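Local coordinates for protein binding component of ABC transporter (Wolinella succinogenes, PDB 3K4U) that probably serves as the solute-binding component of an ABC transporter and holds a lysine in the cleft between its two lobes, at residues 127-130 against 131-134; 49-53 against 54-58; 228-231 against 232-235; 148-151 against 152-156; 201-204 against 205-209. One frame throughout, in Å; residues are numbered along the deposited sequence.

Contact 1: 127-130 against 131-134; sequences EYAA and KRLF
Glu127 and Lys131 stand one helical turn apart and run side by side, pointing the same way. Their charged ends form only a long salt bridge, OE2 of Glu127 lying 3.6 Å from NZ of Lys131. Glu127 gets close because its CG is anti to the backbone N (chi1 -154°) and its chain bends at CG, laying OE2 against CD of Lys131 at 3.5 Å; its other oxygen, OE1, is bonded to the backbone N of Gly123. Backbone bonds make up the second group: Lys131 N to Glu127 O, Arg132 N to Tyr128 O, Leu133 N to Ala129 O (2.7 Å) and Phe134 N to Ala130 O (2.7 Å). Apolar contact is lighter. Ala130 CB meets Phe134 CD2 at 4.2 Å. The Ala130 CA lies in the plane of that ring at its edge, and both side chains pack on Leu118. These are the last two turns of helix 125-133, the crossover helix of the beta-alpha-beta unit between parallel strands 117-121 and 138-142.

Contact 2: 49-53 against 54-58; sequences VPTSW and DGLIP. With LYS (lysine), chain K.
Trp53 and Leu56 meet at the turn that carries strand 45-50 into helix 56-61. From CB of Trp53, CG is anti to the backbone N (chi1 -179°), which sets the indole beside the bound lysine. CB and CG stay near the backbone N of Asp54. Farther out, CE3 touches CD1 of Leu56 at 3.4 Å, and CZ3 meets the same methyl. The six-membered ring also receives the ligand: CD of the lysine sits over one face, 3.4 Å from CZ3, while CZ2 approaches the ligand's carboxylate O at 3.6 Å. Behind the tryptophan, the other branch of Leu56, CD2, packs on CB of Thr51 at 3.7 Å. Gly55 N bonds to Ser52 O, Ser52 OG donates to Asp54 OD2 (3.0 Å), and a water links Trp53 O to Ile57 N. The indole thus offers an apolar surface to the CD methylene of the lysine, whereas the charged groups of the ligand are met by polar partners such as Glu12, Asp163 and Arg78.

Contact 3: 228-231 against 232-235; sequences VDTK and WLEK
Leu233 N reaches back to Thr230 O at 3.1 Å, with an N-H...O angle of 162°, and a weak bond of 3.5 Å from Glu234 N to Lys231 O follows, so that the backbone winds into a short 3-10 turn beyond helix 218-228. Glu234 then forms the centre of an inverse gamma turn. The chief side chain is Trp232. Its CG lies between the backbone N and the carbonyl carbon (chi1 60°), and the indole is thereby brought back beside the preceding residues with its pyrrole edge turned to the carbonyl of Asp229. CG of Leu233 stands over the centre of one ring face, 4.0 Å above the plane. Leu233 also lays CD1 on Thr230 O at 3.5 Å and packs on Ala172 and Gln173 of helix 164-175. Trp232 touches Ala169 of that helix, Pro17, and the ring of Trp226, so Trp232 and Leu233 both pack this last modelled stretch against the body. At the indole edge, near the ring plane, Asp229 O is 3.2 Å from CD1 of Trp232.

Contact 4: 148-151 against 152-156; sequences AVQE and VLNGK
Glu151 and Lys156 meet across the Schellman motif that ends helix 145-154: Lys156 N bonds to Glu151 O at 2.8 Å, Gly155 N bonds to Val152 O at 2.9 Å, and Gly155 itself takes a positive phi of 72°. Just before it, Leu153 N and Asn154 N bond to Val149 O and Gln150 O in the usual helical way. The side chains mostly start beside the backbone N and differ in how they fold afterwards. Gln150 bends at chi2 (-59°), which brings its amide beside Leu153 and Asn154, NE2 lying 3.7 Å from CD1 of Leu153. Its OE1 faces OD1 of Asn154 at 3.5 Å, two oxygens that form no bond with each other, the amide planes being turned 71° apart. Val149 and Val152 face inward; their CG1 atoms are 4.3 Å apart, and both pack on Phe160 of strand 159-163, while Leu153 leans on Phe170 and Leu179. Glu151 is likewise bent at chi2, and its carboxylate crosses the Lys156 chain near the base. Their charged ends do not touch: OE1 of Glu151 rests 3.8 Å from CB of Lys156 and remains 4.8 Å from its NZ.

Contact 5: 201-204 against 205-209; sequences DFLN and WLNHF
Phe202 and Leu206 form the tightly packed flank of this piece of helix 200-216, whose successive i to i+4 backbone bonds include Trp205 N to Asp201 O and Asn207 N to Leu203 O, 2.9 Å each. With CG anti to the backbone N (chi1 -175°), the Phe202 ring turns one face to Leu206: CD1 of the leucine meets CE1 of the ring at 3.6 Å. CD2 is placed over the ring centre as in a CH-pi contact, but it is also modelled too near Phe202 O, so its exact position is doubtful. Met42 is shared by Phe202 and Trp205, and Met38 of helix 30-41 also packs on Trp205. The other flank is looser. Leu203 and Asn207 run side by side with CD2 no nearer than 4.1 Å to ND2, both partly exposed, and Asn207 OD1 goes to Glu86 N. Farther round the helix, Asn204 and His208 face a second subunit, where Asn204 OD1 bonds to Phe84 N and Asn79 ND2 of that neighbour. The Asn204 amide stands at 80° to the imidazole, whose ND1 makes a weak 3.3 Å bond to Asn204 O.

How the contacts relate
All five contacts are local, within a helix, turn or tail, and none touches another. Contact 5 is the buried one, with another subunit packed on part of it; contacts 1 and 4 are partly buried, and contacts 2 and 3 lie at the surface. Contacts 1 and 4 both close helices that pack on strands of the mixed sheet, one running out at Phe134, the other closed by a Schellman motif at Gly155. Contact 2 belongs to the other lobe and alone takes part in ligand binding, through an aromatic face. The centres of contacts 4 and 5 lie about 42 Å apart. Tryptophan serves contacts 2, 3 and 5 differently: ligand platform, tail anchor and interface donor.

Contact 1: 127-130 against 131-134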
loop_
_atom_site.group_PDB
_atom_site.type_symbol
_atom_site.label_atom_id
_atom_site.label_comp_id
_atom_site.label_asym_id
_atom_site.label_seq_id
_atom_site.Cartn_x
_atom_site.Cartn_y
_atom_site.Cartn_z
ATOM N N GLU E 127 -38.528 9.564 -2.023
ATOM C CA GLU E 127 -39.423 10.600 -2.420
ATOM C C GLU E 127 -38.670 11.878 -2.776
ATOM O O GLU E 127 -39.002 12.518 -3.783
ATOM C CB GLU E 127 -40.431 10.867 -1.333
ATOM C CG GLU E 127 -41.710 11.428 -1.891
ATOM C CD GLU E 127 -42.097 12.689 -1.199
ATOM O OE1 GLU E 127 -41.958 12.754 0.045
ATOM O OE2 GLU E 127 -42.570 13.603 -1.905
ATOM N N TYR E 128 -37.656 12.219 -1.968
ATOM C CA TYR E 128 -36.785 13.386 -2.198
ATOM C C TYR E 128 -35.850 13.234 -3.425
ATOM O O TYR E 128 -35.641 14.186 -4.186
ATOM C CB TYR E 128 -35.987 13.716 -0.929
ATOM C CG TYR E 128 -36.880 13.871 0.285
ATOM C CD1 TYR E 128 -37.664 15.032 0.453
ATOM C CD2 TYR E 128 -36.971 12.853 1.261
ATOM C CE1 TYR E 128 -38.523 15.171 1.555
ATOM C CE2 TYR E 128 -37.818 12.995 2.371
ATOM C CZ TYR E 128 -38.595 14.150 2.502
ATOM O OH TYR E 128 -39.430 14.301 3.595
ATOM N N ALA E 129 -35.303 12.037 -3.597
ATOM C CA ALA E 129 -34.501 11.696 -4.775
ATOM C C ALA E 129 -35.344 11.807 -6.054
ATOM O O ALA E 129 -34.999 12.577 -6.962
ATOM C CB ALA E 129 -33.893 10.303 -4.644
ATOM N N ALA E 130 -36.461 11.084 -6.119
ATOM C CA ALA E 130 -37.330 11.173 -7.284
ATOM C C ALA E 130 -37.705 12.612 -7.638
ATOM O O ALA E 130 -37.819 12.935 -8.816
ATOM C CB ALA E 130 -38.569 10.331 -7.105
ATOM N N LYS E 131 -37.880 13.478 -6.642
ATOM C CA LYS E 131 -38.229 14.869 -6.932
ATOM C C LYS E 131 -37.049 15.617 -7.570
ATOM O O LYS E 131 -37.241 16.475 -8.420
ATOM C CB LYS E 131 -38.740 15.589 -5.687
ATOM C CG LYS E 131 -40.135 15.179 -5.306
ATOM C CD LYS E 131 -40.465 15.547 -3.870
ATOM C CE LYS E 131 -41.426 16.721 -3.792
ATOM N NZ LYS E 131 -41.681 17.109 -2.387
ATOM N N ARG E 132 -35.838 15.265 -7.153
ATOM C CA ARG E 132 -34.620 15.757 -7.774
ATOM C C ARG E 132 -34.442 15.144 -9.170
ATOM O O ARG E 132 -34.405 15.865 -10.158
ATOM C CB ARG E 132 -33.409 15.391 -6.904
ATOM C CG ARG E 132 -32.968 16.425 -5.871
ATOM C CD ARG E 132 -31.789 15.890 -5.042
ATOM N NE ARG E 132 -30.908 15.027 -5.844
ATOM C CZ ARG E 132 -30.611 13.746 -5.578
ATOM N NH1 ARG E 132 -31.107 13.134 -4.496
ATOM N NH2 ARG E 132 -29.794 13.074 -6.395
ATOM N N LEU E 133 -34.357 13.814 -9.236
ATOM C CA LEU E 133 -34.081 13.081 -10.473
ATOM C C LEU E 133 -35.176 13.145 -11.525
ATOM O O LEU E 133 -34.877 13.226 -12.701
ATOM C CB LEU E 133 -33.787 11.611 -10.170
ATOM C CG LEU E 133 -32.353 11.078 -10.095
ATOM C CD1 LEU E 133 -31.357 12.045 -9.483
ATOM C CD2 LEU E 133 -32.346 9.776 -9.324
ATOM N N PHE E 134 -36.435 13.081 -11.117
ATOM C CA PHE E 134 -37.521 13.039 -12.094
ATOM C C PHE E 134 -38.231 14.376 -12.217
ATOM O O PHE E 134 -38.642 14.997 -11.220
ATOM C CB PHE E 134 -38.480 11.873 -11.829
ATOM C CG PHE E 134 -37.851 10.516 -12.065
ATOM C CD1 PHE E 134 -37.891 9.926 -13.318
ATOM C CD2 PHE E 134 -37.187 9.847 -11.039
ATOM C CE1 PHE E 134 -37.302 8.685 -13.541
ATOM C CE2 PHE E 134 -36.589 8.610 -11.263
ATOM C CZ PHE E 134 -36.651 8.029 -12.509
#

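Contact 2: 49-53 against 54-58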
loop_
_atom_site.group_PDB
_atom_site.type_symbol
_atom_site.label_atom_id
_atom_site.label_comp_id
_atom_site.label_asym_id
_atom_site.label_seq_id
_atom_site.Cartn_x
_atom_site.Cartn_y
_atom_site.Cartn_z
ATOM N N VAL E 49 -39.290 -0.733 19.600
ATOM C CA VAL E 49 -40.390 0.193 19.675
ATOM C C VAL E 49 -40.789 0.551 18.226
ATOM O O VAL E 49 -40.335 1.558 17.688
ATOM C CB VAL E 49 -39.976 1.427 20.516
ATOM C CG1 VAL E 49 -41.166 2.361 20.800
ATOM C CG2 VAL E 49 -39.309 0.975 21.852
ATOM N N PRO E 50 -41.629 -0.302 17.575
ATOM C CA PRO E 50 -42.105 -0.020 16.232
ATOM C C PRO E 50 -42.751 1.340 16.213
ATOM O O PRO E 50 -43.547 1.660 17.106
ATOM C CB PRO E 50 -43.152 -1.102 16.009
ATOM C CG PRO E 50 -42.644 -2.238 16.807
ATOM C CD PRO E 50 -42.157 -1.596 18.067
ATOM N N THR E 51 -42.397 2.152 15.218
ATOM C CA THR E 51 -42.791 3.567 15.182
ATOM C C THR E 51 -43.061 3.830 13.740
ATOM O O THR E 51 -42.516 3.147 12.918
ATOM C CB THR E 51 -41.625 4.455 15.669
ATOM O OG1 THR E 51 -41.097 3.900 16.891
ATOM C CG2 THR E 51 -42.047 5.955 15.892
ATOM N N SER E 52 -43.941 4.760 13.416
ATOM C CA SER E 52 -44.161 5.098 12.020
ATOM C C SER E 52 -43.032 6.051 11.691
ATOM O O SER E 52 -42.402 6.572 12.612
ATOM C CB SER E 52 -45.534 5.739 11.782
ATOM O OG SER E 52 -45.574 7.013 12.374
ATOM N N TRP E 53 -42.788 6.273 10.400
ATOM C CA TRP E 53 -41.527 6.841 9.939
ATOM C C TRP E 53 -41.316 8.297 10.380
ATOM O O TRP E 53 -40.205 8.691 10.785
ATOM C CB TRP E 53 -41.383 6.703 8.412
ATOM C CG TRP E 53 -40.114 7.241 7.965
ATOM C CD1 TRP E 53 -39.878 8.494 7.477
ATOM C CD2 TRP E 53 -38.845 6.584 8.033
ATOM N NE1 TRP E 53 -38.536 8.647 7.221
ATOM C CE2 TRP E 53 -37.882 7.490 7.546
ATOM C CE3 TRP E 53 -38.432 5.309 8.446
ATOM C CZ2 TRP E 53 -36.525 7.173 7.467
ATOM C CZ3 TRP E 53 -37.075 4.990 8.383
ATOM C CH2 TRP E 53 -36.136 5.921 7.881
ATOM N N ASP E 54 -42.376 9.088 10.324
ATOM C CA ASP E 54 -42.266 10.501 10.608
ATOM C C ASP E 54 -42.138 10.749 12.095
ATOM O O ASP E 54 -42.067 11.909 12.534
ATOM C CB ASP E 54 -43.460 11.252 10.021
ATOM C CG ASP E 54 -44.815 10.812 10.611
ATOM O OD1 ASP E 54 -45.684 11.707 10.753
ATOM O OD2 ASP E 54 -45.044 9.609 10.920
ATOM N N GLY E 55 -42.111 9.653 12.870
ATOM C CA GLY E 55 -42.080 9.700 14.337
ATOM C C GLY E 55 -40.810 9.077 14.900
ATOM O O GLY E 55 -40.568 9.100 16.086
ATOM N N LEU E 56 -39.967 8.530 14.053
ATOM C CA LEU E 56 -38.655 8.022 14.517
ATOM C C LEU E 56 -37.749 9.086 15.116
ATOM O O LEU E 56 -37.313 8.951 16.255
ATOM C CB LEU E 56 -37.919 7.314 13.402
ATOM C CG LEU E 56 -38.466 5.944 13.025
ATOM C CD1 LEU E 56 -37.702 5.462 11.804
ATOM C CD2 LEU E 56 -38.311 4.921 14.122
ATOM N N ILE E 57 -37.463 10.148 14.356
ATOM C CA ILE E 57 -36.558 11.157 14.868
ATOM C C ILE E 57 -37.123 11.795 16.140
ATOM O O ILE E 57 -36.419 11.847 17.153
ATOM C CB ILE E 57 -36.124 12.170 13.814
ATOM C CG1 ILE E 57 -34.928 11.624 13.044
ATOM C CG2 ILE E 57 -35.736 13.504 14.467
ATOM C CD1 ILE E 57 -34.618 12.369 11.753
ATOM N N PRO E 58 -38.393 12.237 16.112
ATOM C CA PRO E 58 -38.905 12.921 17.273
ATOM C C PRO E 58 -39.033 11.987 18.479
ATOM O O PRO E 58 -38.885 12.432 19.609
ATOM C CB PRO E 58 -40.287 13.390 16.814
ATOM C CG PRO E 58 -40.263 13.345 15.369
ATOM C CD PRO E 58 -39.399 12.189 15.044
HETATM N N LYS K . -33.247 4.909 3.382
HETATM C CA LYS K . -34.656 5.231 3.473
HETATM C C LYS K . -34.774 6.574 4.157
HETATM O O LYS K . -33.939 6.898 4.998
HETATM C CB LYS K . -35.392 4.171 4.306
HETATM C CG LYS K . -36.880 4.088 4.062
HETATM C CD LYS K . -37.593 3.730 5.318
HETATM C CE LYS K . -39.038 3.282 5.071
HETATM N NZ LYS K . -39.640 2.621 6.257
HETATM O OXT LYS K . -35.691 7.351 3.898
HETATM O O HOH W 1 -38.096 10.335 11.725
#

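Contact 3: 228-231 against 232-235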
loop_
_atom_site.group_PDB
_atom_site.type_symbol
_atom_site.label_atom_id
_atom_site.label_comp_id
_atom_site.label_asym_id
_atom_site.label_seq_id
_atom_site.Cartn_x
_atom_site.Cartn_y
_atom_site.Cartn_z
ATOM N N VAL E 228 -28.600 -11.848 0.720
ATOM C CA VAL E 228 -28.148 -12.740 -0.319
ATOM C C VAL E 228 -29.012 -13.992 -0.373
ATOM O O VAL E 228 -29.653 -14.273 -1.406
ATOM C CB VAL E 228 -26.666 -13.096 -0.108
ATOM C CG1 VAL E 228 -26.281 -14.355 -0.885
ATOM C CG2 VAL E 228 -25.791 -11.886 -0.479
ATOM N N ASP E 229 -29.050 -14.741 0.731
ATOM C CA ASP E 229 -29.766 -15.995 0.681
ATOM C C ASP E 229 -31.261 -15.846 0.949
ATOM O O ASP E 229 -31.688 -14.915 1.615
ATOM C CB ASP E 229 -29.077 -17.108 1.482
ATOM C CG ASP E 229 -29.255 -16.977 2.980
ATOM O OD1 ASP E 229 -30.406 -16.691 3.423
ATOM O OD2 ASP E 229 -28.236 -17.210 3.701
ATOM N N THR E 230 -32.020 -16.770 0.418
ATOM C CA THR E 230 -33.448 -16.693 0.332
ATOM C C THR E 230 -34.324 -17.319 1.409
ATOM O O THR E 230 -35.505 -17.191 1.376
ATOM C CB THR E 230 -33.812 -17.304 -0.988
ATOM O OG1 THR E 230 -32.880 -18.345 -1.276
ATOM C CG2 THR E 230 -33.677 -16.299 -2.045
ATOM N N LYS E 231 -33.723 -17.884 2.415
ATOM C CA LYS E 231 -34.378 -18.645 3.442
ATOM C C LYS E 231 -35.370 -17.841 4.228
ATOM O O LYS E 231 -36.355 -18.334 4.651
ATOM C CB LYS E 231 -33.355 -19.279 4.344
ATOM C CG LYS E 231 -33.828 -20.441 5.165
ATOM C CD LYS E 231 -32.885 -20.651 6.344
ATOM C CE LYS E 231 -32.999 -22.041 6.942
ATOM N NZ LYS E 231 -31.852 -22.453 7.809
ATOM N N TRP E 232 -35.072 -16.596 4.469
ATOM C CA TRP E 232 -35.844 -15.733 5.323
ATOM C C TRP E 232 -37.226 -15.584 4.739
ATOM O O TRP E 232 -38.143 -15.265 5.413
ATOM C CB TRP E 232 -35.139 -14.401 5.614
ATOM C CG TRP E 232 -34.823 -13.564 4.449
ATOM C CD1 TRP E 232 -33.776 -13.667 3.673
ATOM C CD2 TRP E 232 -35.591 -12.496 3.942
ATOM N NE1 TRP E 232 -33.820 -12.755 2.704
ATOM C CE2 TRP E 232 -34.945 -12.018 2.849
ATOM C CE3 TRP E 232 -36.779 -11.912 4.310
ATOM C CZ2 TRP E 232 -35.426 -10.996 2.122
ATOM C CZ3 TRP E 232 -37.238 -10.910 3.602
ATOM C CH2 TRP E 232 -36.579 -10.450 2.523
ATOM N N LEU E 233 -37.390 -15.851 3.473
ATOM C CA LEU E 233 -38.672 -15.625 2.858
ATOM C C LEU E 233 -39.878 -16.434 3.280
ATOM O O LEU E 233 -40.986 -16.049 3.043
ATOM C CB LEU E 233 -38.520 -15.630 1.374
ATOM C CG LEU E 233 -37.766 -14.394 1.005
ATOM C CD1 LEU E 233 -37.163 -14.634 -0.272
ATOM C CD2 LEU E 233 -38.686 -13.309 0.887
ATOM N N GLU E 234 -39.696 -17.526 4.004
ATOM C CA GLU E 234 -40.883 -18.205 4.496
ATOM C C GLU E 234 -41.103 -17.311 5.698
ATOM O O GLU E 234 -40.632 -17.612 6.796
ATOM C CB GLU E 234 -40.559 -19.629 4.931
ATOM C CG GLU E 234 -40.883 -20.686 3.888
ATOM C CD GLU E 234 -42.362 -21.014 3.830
ATOM O OE1 GLU E 234 -42.914 -21.084 2.712
ATOM O OE2 GLU E 234 -42.974 -21.201 4.903
ATOM N N LYS E 235 -41.779 -16.180 5.488
ATOM C CA LYS E 235 -41.860 -15.199 6.544
ATOM C C LYS E 235 -41.648 -15.805 7.893
ATOM O O LYS E 235 -40.518 -15.990 8.316
ATOM C CB LYS E 235 -43.153 -14.438 6.497
ATOM C CG LYS E 235 -43.255 -13.561 5.313
ATOM C CD LYS E 235 -43.368 -14.383 4.068
ATOM C CE LYS E 235 -44.813 -14.769 3.679
ATOM N NZ LYS E 235 -45.018 -16.181 3.211
#

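Contact 4: 148-151 against 152-156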
loop_
_atom_site.group_PDB
_atom_site.type_symbol
_atom_site.label_atom_id
_atom_site.label_comp_id
_atom_site.label_asym_id
_atom_site.label_seq_id
_atom_site.Cartn_x
_atom_site.Cartn_y
_atom_site.Cartn_z
ATOM N N ALA E 148 -47.247 0.938 -2.270
ATOM C CA ALA E 148 -46.716 1.707 -3.380
ATOM C C ALA E 148 -46.500 0.795 -4.538
ATOM O O ALA E 148 -47.029 1.033 -5.610
ATOM C CB ALA E 148 -45.441 2.391 -2.985
ATOM N N VAL E 149 -45.781 -0.293 -4.321
ATOM C CA VAL E 149 -45.569 -1.226 -5.419
ATOM C C VAL E 149 -46.834 -1.860 -5.961
ATOM O O VAL E 149 -46.916 -2.105 -7.174
ATOM C CB VAL E 149 -44.640 -2.370 -5.059
ATOM C CG1 VAL E 149 -43.443 -2.336 -5.972
ATOM C CG2 VAL E 149 -44.270 -2.335 -3.592
ATOM N N GLN E 150 -47.800 -2.170 -5.082
ATOM C CA GLN E 150 -49.091 -2.710 -5.533
ATOM C C GLN E 150 -49.621 -1.957 -6.730
ATOM O O GLN E 150 -50.139 -2.571 -7.639
ATOM C CB GLN E 150 -50.131 -2.706 -4.422
ATOM C CG GLN E 150 -50.052 -3.912 -3.483
ATOM C CD GLN E 150 -50.224 -5.209 -4.228
ATOM O OE1 GLN E 150 -51.164 -5.365 -5.010
ATOM N NE2 GLN E 150 -49.297 -6.140 -4.022
ATOM N N GLU E 151 -49.455 -0.632 -6.742
ATOM C CA GLU E 151 -49.874 0.202 -7.879
ATOM C C GLU E 151 -49.212 -0.180 -9.221
ATOM O O GLU E 151 -49.855 -0.138 -10.281
ATOM C CB GLU E 151 -49.647 1.697 -7.601
ATOM C CG GLU E 151 -50.204 2.240 -6.302
ATOM C CD GLU E 151 -51.704 2.102 -6.207
ATOM O OE1 GLU E 151 -52.415 2.638 -7.094
ATOM O OE2 GLU E 151 -52.177 1.447 -5.241
ATOM N N VAL E 152 -47.943 -0.550 -9.212
ATOM C CA VAL E 152 -47.378 -1.004 -10.466
ATOM C C VAL E 152 -47.828 -2.467 -10.749
ATOM O O VAL E 152 -48.231 -2.794 -11.895
ATOM C CB VAL E 152 -45.848 -0.594 -10.661
ATOM C CG1 VAL E 152 -45.141 -0.298 -9.316
ATOM C CG2 VAL E 152 -45.080 -1.552 -11.549
ATOM N N LEU E 153 -47.838 -3.309 -9.709
ATOM C CA LEU E 153 -48.465 -4.653 -9.814
ATOM C C LEU E 153 -49.928 -4.628 -10.273
ATOM O O LEU E 153 -50.387 -5.541 -10.971
ATOM C CB LEU E 153 -48.376 -5.439 -8.503
ATOM C CG LEU E 153 -47.024 -6.109 -8.252
ATOM C CD1 LEU E 153 -46.893 -6.553 -6.805
ATOM C CD2 LEU E 153 -46.814 -7.262 -9.192
ATOM N N ASN E 154 -50.647 -3.576 -9.884
ATOM C CA ASN E 154 -52.036 -3.421 -10.277
ATOM C C ASN E 154 -52.184 -2.841 -11.667
ATOM O O ASN E 154 -53.263 -2.906 -12.243
ATOM C CB ASN E 154 -52.806 -2.581 -9.247
ATOM C CG ASN E 154 -53.133 -3.371 -7.986
ATOM O OD1 ASN E 154 -52.985 -4.597 -7.952
ATOM N ND2 ASN E 154 -53.563 -2.673 -6.939
ATOM N N GLY E 155 -51.098 -2.284 -12.207
ATOM C CA GLY E 155 -51.154 -1.588 -13.497
ATOM C C GLY E 155 -51.888 -0.252 -13.395
ATOM O O GLY E 155 -52.603 0.139 -14.315
ATOM N N LYS E 156 -51.726 0.434 -12.269
ATOM C CA LYS E 156 -52.266 1.774 -12.079
ATOM C C LYS E 156 -51.100 2.787 -12.038
ATOM O O LYS E 156 -51.305 4.008 -11.921
ATOM C CB LYS E 156 -53.088 1.845 -10.779
ATOM C CG LYS E 156 -54.193 0.788 -10.627
ATOM C CD LYS E 156 -55.500 1.430 -10.149
ATOM C CE LYS E 156 -56.144 0.663 -8.989
ATOM N NZ LYS E 156 -56.958 1.585 -8.121
#

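Contact 5: 201-204 against 205-209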
loop_
_atom_site.group_PDB
_atom_site.type_symbol
_atom_site.label_atom_id
_atom_site.label_comp_id
_atom_site.label_asym_id
_atom_site.label_seq_id
_atom_site.Cartn_x
_atom_site.Cartn_y
_atom_site.Cartn_z
ATOM N N ASP E 201 -19.792 9.729 24.106
ATOM C CA ASP E 201 -19.532 8.387 24.638
ATOM C C ASP E 201 -20.263 7.275 23.927
ATOM O O ASP E 201 -19.698 6.234 23.636
ATOM C CB ASP E 201 -19.945 8.338 26.078
ATOM C CG ASP E 201 -19.181 9.320 26.908
ATOM O OD1 ASP E 201 -18.014 9.590 26.545
ATOM O OD2 ASP E 201 -19.731 9.819 27.916
ATOM N N PHE E 202 -21.534 7.473 23.665
ATOM C CA PHE E 202 -22.311 6.400 23.147
ATOM C C PHE E 202 -21.930 6.200 21.691
ATOM O O PHE E 202 -21.795 5.073 21.262
ATOM C CB PHE E 202 -23.801 6.707 23.340
ATOM C CG PHE E 202 -24.719 5.600 22.930
ATOM C CD1 PHE E 202 -24.378 4.300 23.127
ATOM C CD2 PHE E 202 -25.953 5.887 22.363
ATOM C CE1 PHE E 202 -25.237 3.275 22.781
ATOM C CE2 PHE E 202 -26.835 4.847 21.973
ATOM C CZ PHE E 202 -26.470 3.531 22.194
ATOM N N LEU E 203 -21.792 7.302 20.938
ATOM C CA LEU E 203 -21.071 7.322 19.635
ATOM C C LEU E 203 -19.742 6.596 19.653
ATOM O O LEU E 203 -19.503 5.722 18.814
ATOM C CB LEU E 203 -20.758 8.741 19.234
ATOM C CG LEU E 203 -21.719 9.419 18.301
ATOM C CD1 LEU E 203 -21.241 10.830 18.100
ATOM C CD2 LEU E 203 -21.626 8.602 17.071
ATOM N N ASN E 204 -18.866 6.932 20.598
ATOM C CA ASN E 204 -17.629 6.179 20.704
ATOM C C ASN E 204 -17.960 4.721 20.735
ATOM O O ASN E 204 -17.414 3.964 19.954
ATOM C CB ASN E 204 -16.841 6.531 21.960
ATOM C CG ASN E 204 -15.426 6.048 21.890
ATOM O OD1 ASN E 204 -14.959 5.255 22.716
ATOM N ND2 ASN E 204 -14.721 6.520 20.886
ATOM N N TRP E 205 -18.892 4.321 21.612
ATOM C CA TRP E 205 -19.208 2.893 21.811
ATOM C C TRP E 205 -19.738 2.266 20.553
ATOM O O TRP E 205 -19.293 1.190 20.149
ATOM C CB TRP E 205 -20.197 2.670 22.943
ATOM C CG TRP E 205 -20.269 1.219 23.318
ATOM C CD1 TRP E 205 -19.525 0.604 24.252
ATOM C CD2 TRP E 205 -21.113 0.218 22.742
ATOM N NE1 TRP E 205 -19.826 -0.740 24.276
ATOM C CE2 TRP E 205 -20.824 -0.984 23.372
ATOM C CE3 TRP E 205 -22.092 0.231 21.741
ATOM C CZ2 TRP E 205 -21.454 -2.180 23.038
ATOM C CZ3 TRP E 205 -22.753 -0.956 21.417
ATOM C CH2 TRP E 205 -22.413 -2.151 22.054
ATOM N N LEU E 206 -20.682 2.930 19.915
ATOM C CA LEU E 206 -21.257 2.372 18.707
ATOM C C LEU E 206 -20.246 2.192 17.585
ATOM O O LEU E 206 -20.186 1.128 16.973
ATOM C CB LEU E 206 -22.391 3.236 18.207
ATOM C CG LEU E 206 -23.756 3.186 18.865
ATOM C CD1 LEU E 206 -23.774 2.010 19.764
ATOM C CD2 LEU E 206 -23.922 4.436 19.608
ATOM N N ASN E 207 -19.452 3.237 17.320
ATOM C CA ASN E 207 -18.440 3.213 16.254
ATOM C C ASN E 207 -17.485 2.043 16.454
ATOM O O ASN E 207 -17.153 1.327 15.505
ATOM C CB ASN E 207 -17.682 4.522 16.250
ATOM C CG ASN E 207 -18.433 5.642 15.533
ATOM O OD1 ASN E 207 -19.302 5.398 14.701
ATOM N ND2 ASN E 207 -18.091 6.876 15.852
ATOM N N HIS E 208 -17.090 1.794 17.698
ATOM C CA HIS E 208 -16.212 0.665 17.930
ATOM C C HIS E 208 -16.929 -0.700 17.857
ATOM O O HIS E 208 -16.303 -1.700 17.498
ATOM C CB HIS E 208 -15.482 0.807 19.255
ATOM C CG HIS E 208 -14.351 1.767 19.207
ATOM N ND1 HIS E 208 -14.332 2.922 19.954
ATOM C CD2 HIS E 208 -13.195 1.752 18.492
ATOM C CE1 HIS E 208 -13.203 3.571 19.708
ATOM N NE2 HIS E 208 -12.499 2.885 18.823
ATOM N N PHE E 209 -18.224 -0.729 18.192
ATOM C CA PHE E 209 -19.049 -1.939 18.056
ATOM C C PHE E 209 -19.221 -2.256 16.587
ATOM O O PHE E 209 -19.122 -3.428 16.179
ATOM C CB PHE E 209 -20.424 -1.787 18.766
ATOM C CG PHE E 209 -21.473 -2.751 18.269
ATOM C CD1 PHE E 209 -21.473 -4.077 18.677
ATOM C CD2 PHE E 209 -22.446 -2.332 17.388
ATOM C CE1 PHE E 209 -22.422 -4.992 18.184
ATOM C CE2 PHE E 209 -23.406 -3.254 16.896
ATOM C CZ PHE E 209 -23.376 -4.583 17.291
#